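Side-chain contact in cyclic UMP-AMP synthase (Rhodothermus marinus SG0.5JP17-172, PDB 6E0K), which joins UTP and ATP into the second messenger 3',3'-cUAMP, which signals phage infection in a CBASS antiviral defence system: residues Ala196-Tyr199 / Leu200-Gly204. Residues are numbered along the deposited sequence; the frame is centred on the assembly and turned at random.
Sequences ARTY and LIEQG
The carboxamide of Gln203 lies over one face of the Tyr199 ring in the last turn of helix 186-202. Gln203 CD is 3.8 Å from Tyr199 CZ. Gln203 NE2 comes to 3.1 Å from Tyr199 OH. The amide and ring planes are inclined by 54°, so the two groups meet well short of a parallel stack. With chi1 at 168°, Tyr199 CG stands anti to the backbone N and beside the carbonyl carbon, which carries the ring outward, across the helix axis, where the Gln203 amide of the following turn comes over its face.

One turn apart, Thr198 CG2 and Glu202 OE2 meet at 3.7 Å, while a water bridges Glu202 OE1 to the carbonyl O of Tyr199. Gln203 N gives Tyr199 O only a weak bond (3.4 Å). The water, 2.8 Å from Tyr199 O, supplements it where the regular i to i+4 bonding gives out at the C-terminal end; bonds from Gln203 N to Leu200 O and from Gly204 N to Ile201 O take over. Ile201 CD1 packs 3.8 Å from Arg197 CG, the two side chains lying side by side. Arg197 bends at chi3 (64°), and its NH2 donates to Thr198 OG1 at 2.9 Å, close to the guanidinium plane; NH1 is held by Ala210 O and by Ser212, a residue that binds ATP.

Beneath these pairs, Ile201 N and Glu202 N bond to the carbonyls of Arg197 and Thr198, and Gly204, with positive phi, closes the helix in a Schellman motif. Ala196, Tyr199 and Leu200 pack on helix 269-285 through Met279 and Leu282, and Trp11 of helix 5-11 meets the Tyr199 ring.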
loop_
_atom_site.group_PDB
_atom_site.type_symbol
_atom_site.label_atom_id
_atom_site.label_comp_id
_atom_site.label_asym_id
_atom_site.label_seq_id
_atom_site.Cartn_x
_atom_site.Cartn_y
_atom_site.Cartn_z
ATOM N N ALA A 196 -4.410 17.024 -2.904
ATOM C CA ALA A 196 -5.712 17.685 -3.005
ATOM C C ALA A 196 -6.629 17.244 -1.870
ATOM O O ALA A 196 -7.266 18.072 -1.210
ATOM C CB ALA A 196 -6.339 17.386 -4.364
ATOM N N ARG A 197 -6.686 15.932 -1.624
ATOM C CA ARG A 197 -7.441 15.382 -0.503
ATOM C C ARG A 197 -6.999 15.991 0.826
ATOM O O ARG A 197 -7.827 16.446 1.622
ATOM C CB ARG A 197 -7.259 13.857 -0.488
ATOM C CG ARG A 197 -7.766 13.133 0.752
ATOM C CD ARG A 197 -6.941 11.865 0.969
ATOM N NE ARG A 197 -5.562 12.226 1.236
ATOM C CZ ARG A 197 -4.535 11.385 1.349
ATOM N NH1 ARG A 197 -4.670 10.058 1.222
ATOM N NH2 ARG A 197 -3.341 11.892 1.603
ATOM N N THR A 198 -5.689 15.991 1.089
ATOM C CA THR A 198 -5.178 16.472 2.369
ATOM C C THR A 198 -5.405 17.972 2.536
ATOM O O THR A 198 -5.702 18.437 3.640
ATOM C CB THR A 198 -3.701 16.096 2.485
ATOM O OG1 THR A 198 -3.617 14.668 2.550
ATOM C CG2 THR A 198 -3.059 16.703 3.726
ATOM N N TYR A 199 -5.304 18.734 1.447
ATOM C CA TYR A 199 -5.667 20.148 1.493
ATOM C C TYR A 199 -7.100 20.335 1.985
ATOM O O TYR A 199 -7.371 21.208 2.824
ATOM C CB TYR A 199 -5.468 20.764 0.105
ATOM C CG TYR A 199 -6.057 22.141 -0.097
ATOM C CD1 TYR A 199 -7.320 22.302 -0.635
ATOM C CD2 TYR A 199 -5.326 23.270 0.212
ATOM C CE1 TYR A 199 -7.857 23.556 -0.825
ATOM C CE2 TYR A 199 -5.855 24.525 0.011
ATOM C CZ TYR A 199 -7.121 24.655 -0.504
ATOM O OH TYR A 199 -7.662 25.903 -0.703
ATOM N N LEU A 200 -8.025 19.493 1.506
ATOM C CA LEU A 200 -9.417 19.613 1.933
ATOM C C LEU A 200 -9.602 19.161 3.374
ATOM O O LEU A 200 -10.340 19.795 4.139
ATOM C CB LEU A 200 -10.315 18.805 0.994
ATOM C CG LEU A 200 -10.486 19.413 -0.395
ATOM C CD1 LEU A 200 -11.201 18.410 -1.267
ATOM C CD2 LEU A 200 -11.285 20.700 -0.312
ATOM N N ILE A 201 -8.935 18.067 3.767
ATOM C CA ILE A 201 -9.042 17.596 5.147
ATOM C C ILE A 201 -8.543 18.665 6.110
ATOM O O ILE A 201 -9.118 18.862 7.190
ATOM C CB ILE A 201 -8.272 16.271 5.330
ATOM C CG1 ILE A 201 -8.917 15.156 4.498
ATOM C CG2 ILE A 201 -8.238 15.873 6.791
ATOM C CD1 ILE A 201 -8.085 13.854 4.481
ATOM N N GLU A 202 -7.470 19.376 5.737
ATOM C CA GLU A 202 -6.968 20.444 6.597
ATOM C C GLU A 202 -8.014 21.529 6.803
ATOM O O GLU A 202 -8.026 22.187 7.846
ATOM C CB GLU A 202 -5.685 21.050 6.018
ATOM C CG GLU A 202 -4.457 20.151 6.188
ATOM C CD GLU A 202 -3.279 20.544 5.297
ATOM O OE1 GLU A 202 -3.422 21.457 4.449
ATOM O OE2 GLU A 202 -2.204 19.918 5.437
ATOM N N GLN A 203 -8.918 21.706 5.842
ATOM C CA GLN A 203 -9.962 22.716 5.949
ATOM C C GLN A 203 -11.247 22.193 6.570
ATOM O O GLN A 203 -12.213 22.954 6.684
ATOM C CB GLN A 203 -10.260 23.284 4.572
ATOM C CG GLN A 203 -9.090 23.980 3.974
ATOM C CD GLN A 203 -9.370 24.424 2.572
ATOM O OE1 GLN A 203 -10.161 23.799 1.860
ATOM N NE2 GLN A 203 -8.733 25.510 2.160
ATOM N N GLY A 204 -11.299 20.923 6.952
ATOM C CA GLY A 204 -12.466 20.381 7.627
ATOM C C GLY A 204 -13.153 19.235 6.920
ATOM O O GLY A 204 -14.152 18.727 7.448
HETATM O O HOH W 1 -5.824 23.420 3.575
#